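Local coordinates for protein Old Yellow Enzyme (Pichia, PDB 6AGZ) that binds flavin mononucleotide and probably uses it to catalyse the asymmetric reduction of enone compounds, at residues Y78-M83 with Y371-N376. Sequence-based numbering, arbitrary orientation.
Sequences YQNGPM and YKIFSN. With FMN (flavin mononucleotide), chain C.
Two side-chain amides, of Gln79 and Asn80, each present a face to Ile373. The CD1 methyl of Ile373 sits almost squarely over the Gln79 amide, 3.5 Å from its CD. Gln79 OE1 and NE2 are equally far from that methyl, so neither end of the amide is singled out. Gln79 CG lies between the backbone N and the carbonyl carbon (chi1 57°), and the extended chain beyond it brings the amide to this methyl. The other methyl branch, Ile373 CG2, lies over a face of the Asn80 amide, displaced toward the oxygen, with 3.2 Å between CG2 and Asn80 OD1. The contact is van der Waals in kind. On the amide's nitrogen side, Asn80 ND2 comes to 3.8 Å from Phe374 CD1. It meets the Phe374 ring obliquely, with amide and ring planes 39° apart. The same ND2 donates a hydrogen bond to the backbone O of Asn39, which gives this buried group a polar partner. Were Asn80 an alanine, Asn39 O would probably lose that donor and a gap would open beside Ile373 CG2 and the Phe374 ring.

The protein is a TIM barrel, and residues 78-83 belong to the loop between barrel strand 63-70 and helix 87-102. Residues 371-376 lie in the long loop after helix 352-358. Each segment makes a type II turn, and the two central residues of one turn face those of the other. The first turn is closed by Gly81 N to Tyr78 O at 3.1 Å. The loop holding Arg38 and Asn39 touches both segments; Arg38 NE bonds to Ser375 O. Tyr371, at the start of the second segment, belongs to the flavin pocket, and its OH lies 3.2 Å from the C7M methyl of FMN.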
loop_
_atom_site.group_PDB
_atom_site.type_symbol
_atom_site.label_atom_id
_atom_site.label_comp_id
_atom_site.label_asym_id
_atom_site.label_seq_id
_atom_site.Cartn_x
_atom_site.Cartn_y
_atom_site.Cartn_z
ATOM N N TYR A 78 -5.437 -32.406 -8.534
ATOM C CA TYR A 78 -6.308 -32.405 -9.698
ATOM C C TYR A 78 -5.877 -33.540 -10.615
ATOM O O TYR A 78 -4.689 -33.868 -10.697
ATOM C CB TYR A 78 -6.254 -31.073 -10.463
ATOM C CG TYR A 78 -6.832 -29.890 -9.718
ATOM C CD1 TYR A 78 -7.986 -30.017 -8.954
ATOM C CD2 TYR A 78 -6.224 -28.643 -9.784
ATOM C CE1 TYR A 78 -8.514 -28.935 -8.274
ATOM C CE2 TYR A 78 -6.745 -27.556 -9.109
ATOM C CZ TYR A 78 -7.890 -27.707 -8.356
ATOM O OH TYR A 78 -8.410 -26.626 -7.683
ATOM N N GLN A 79 -6.843 -34.153 -11.294
ATOM C CA GLN A 79 -6.515 -35.275 -12.162
ATOM C C GLN A 79 -5.605 -34.818 -13.297
ATOM O O GLN A 79 -5.842 -33.780 -13.924
ATOM C CB GLN A 79 -7.787 -35.928 -12.710
ATOM C CG GLN A 79 -8.713 -35.004 -13.479
ATOM C CD GLN A 79 -10.011 -35.685 -13.869
ATOM O OE1 GLN A 79 -10.006 -36.794 -14.404
ATOM N NE2 GLN A 79 -11.132 -35.024 -13.598
ATOM N N ASN A 80 -4.536 -35.584 -13.524
ATOM C CA ASN A 80 -3.560 -35.324 -14.583
ATOM C C ASN A 80 -2.807 -34.013 -14.365
ATOM O O ASN A 80 -2.326 -33.396 -15.319
ATOM C CB ASN A 80 -4.222 -35.348 -15.964
ATOM C CG ASN A 80 -4.891 -36.675 -16.259
ATOM O OD1 ASN A 80 -6.013 -36.927 -15.822
ATOM N ND2 ASN A 80 -4.200 -37.536 -17.000
ATOM N N GLY A 81 -2.694 -33.582 -13.114
ATOM C CA GLY A 81 -1.837 -32.468 -12.773
ATOM C C GLY A 81 -0.387 -32.889 -12.693
ATOM O O GLY A 81 -0.036 -34.075 -12.781
ATOM N N PRO A 82 0.495 -31.907 -12.536
ATOM C CA PRO A 82 1.929 -32.195 -12.456
ATOM C C PRO A 82 2.413 -32.368 -11.021
ATOM O O PRO A 82 1.795 -31.905 -10.061
ATOM C CB PRO A 82 2.573 -30.953 -13.099
ATOM C CG PRO A 82 1.431 -29.946 -13.308
ATOM C CD PRO A 82 0.241 -30.460 -12.562
ATOM N N MET A 83 3.558 -33.041 -10.895
ATOM C CA MET A 83 4.166 -33.274 -9.593
ATOM C C MET A 83 5.669 -33.449 -9.764
ATOM O O MET A 83 6.140 -33.926 -10.801
ATOM C CB MET A 83 3.554 -34.497 -8.896
ATOM C CG MET A 83 3.826 -34.558 -7.400
ATOM S SD MET A 83 3.057 -35.975 -6.587
ATOM C CE MET A 83 1.325 -35.541 -6.710
ATOM N N TYR A 371 -8.111 -26.926 -20.784
ATOM C CA TYR A 371 -8.067 -27.988 -19.788
ATOM C C TYR A 371 -8.542 -29.325 -20.350
ATOM O O TYR A 371 -9.065 -30.163 -19.611
ATOM C CB TYR A 371 -8.897 -27.607 -18.562
ATOM C CG TYR A 371 -8.521 -26.278 -17.946
ATOM C CD1 TYR A 371 -7.319 -26.120 -17.267
ATOM C CD2 TYR A 371 -9.373 -25.184 -18.034
ATOM C CE1 TYR A 371 -6.974 -24.907 -16.698
ATOM C CE2 TYR A 371 -9.036 -23.968 -17.469
ATOM C CZ TYR A 371 -7.837 -23.837 -16.802
ATOM O OH TYR A 371 -7.498 -22.627 -16.238
ATOM N N LYS A 372 -8.368 -29.546 -21.652
ATOM C CA LYS A 372 -8.736 -30.824 -22.253
ATOM C C LYS A 372 -7.777 -31.894 -21.746
ATOM O O LYS A 372 -6.620 -31.955 -22.174
ATOM C CB LYS A 372 -8.712 -30.728 -23.775
ATOM C CG LYS A 372 -9.625 -31.729 -24.474
ATOM C CD LYS A 372 -9.653 -31.500 -25.979
ATOM C CE LYS A 372 -10.974 -31.951 -26.588
ATOM N NZ LYS A 372 -11.114 -33.434 -26.608
ATOM N N ILE A 373 -8.262 -32.737 -20.832
ATOM C CA ILE A 373 -7.383 -33.607 -20.060
ATOM C C ILE A 373 -6.692 -34.618 -20.963
ATOM O O ILE A 373 -7.342 -35.362 -21.709
ATOM C CB ILE A 373 -8.182 -34.307 -18.950
ATOM C CG1 ILE A 373 -8.574 -33.302 -17.866
ATOM C CG2 ILE A 373 -7.385 -35.461 -18.363
ATOM C CD1 ILE A 373 -9.537 -33.855 -16.842
ATOM N N PHE A 374 -5.357 -34.640 -20.900
ATOM C CA PHE A 374 -4.538 -35.708 -21.477
ATOM C C PHE A 374 -4.720 -35.826 -22.988
ATOM O O PHE A 374 -4.646 -36.923 -23.548
ATOM C CB PHE A 374 -4.834 -37.046 -20.792
ATOM C CG PHE A 374 -3.703 -38.032 -20.862
ATOM C CD1 PHE A 374 -2.446 -37.699 -20.386
ATOM C CD2 PHE A 374 -3.904 -39.301 -21.382
ATOM C CE1 PHE A 374 -1.404 -38.607 -20.442
ATOM C CE2 PHE A 374 -2.867 -40.213 -21.440
ATOM C CZ PHE A 374 -1.615 -39.866 -20.969
ATOM N N SER A 375 -4.950 -34.703 -23.664
ATOM C CA SER A 375 -5.195 -34.694 -25.099
ATOM C C SER A 375 -4.279 -33.691 -25.783
ATOM O O SER A 375 -4.079 -32.578 -25.287
ATOM C CB SER A 375 -6.659 -34.352 -25.407
ATOM O OG SER A 375 -6.866 -34.207 -26.801
ATOM N N ASN A 376 -3.725 -34.092 -26.929
ATOM C CA ASN A 376 -2.941 -33.182 -27.753
ATOM C C ASN A 376 -3.803 -32.199 -28.530
ATOM O O ASN A 376 -3.268 -31.217 -29.058
ATOM C CB ASN A 376 -2.068 -33.968 -28.735
ATOM C CG ASN A 376 -0.979 -34.760 -28.046
ATOM O OD1 ASN A 376 -0.616 -34.473 -26.907
ATOM N ND2 ASN A 376 -0.446 -35.760 -28.738
HETATM N N1 FMN C . -1.370 -18.789 -13.147
HETATM C C2 FMN C . -0.613 -19.399 -12.163
HETATM O O2 FMN C . -0.002 -18.714 -11.344
HETATM N N3 FMN C . -0.542 -20.775 -12.094
HETATM C C4 FMN C . -1.227 -21.545 -13.011
HETATM O O4 FMN C . -1.168 -22.772 -12.956
HETATM C C4A FMN C . -1.987 -20.933 -13.999
HETATM N N5 FMN C . -2.669 -21.705 -14.911
HETATM C C5A FMN C . -3.422 -21.106 -15.897
HETATM C C6 FMN C . -4.107 -21.892 -16.814
HETATM C C7 FMN C . -4.870 -21.297 -17.810
HETATM C C7M FMN C . -5.607 -22.147 -18.800
HETATM C C8 FMN C . -4.949 -19.913 -17.889
HETATM C C8M FMN C . -5.773 -19.268 -18.965
HETATM C C9 FMN C . -4.266 -19.128 -16.971
HETATM C C9A FMN C . -3.498 -19.720 -15.972
HETATM N N10 FMN C . -2.815 -18.942 -15.054
HETATM C C10 FMN C . -2.060 -19.549 -14.068
HETATM C "C1'" FMN C . -2.884 -17.443 -15.136
HETATM C "C2'" FMN C . -1.823 -16.986 -16.143
HETATM O "O2'" FMN C . -0.546 -17.355 -15.670
HETATM C "C3'" FMN C . -1.861 -15.485 -16.422
HETATM O "O3'" FMN C . -1.557 -14.767 -15.247
HETATM C "C4'" FMN C . -3.224 -15.060 -16.959
HETATM O "O4'" FMN C . -3.627 -15.944 -17.981
HETATM C "C5'" FMN C . -3.195 -13.646 -17.524
HETATM O "O5'" FMN C . -2.184 -13.549 -18.503
HETATM P P FMN C . -2.577 -13.410 -20.058
HETATM O O1P FMN C . -3.548 -12.264 -20.219
HETATM O O2P FMN C . -1.339 -13.137 -20.877
HETATM O O3P FMN C . -3.215 -14.697 -20.521
#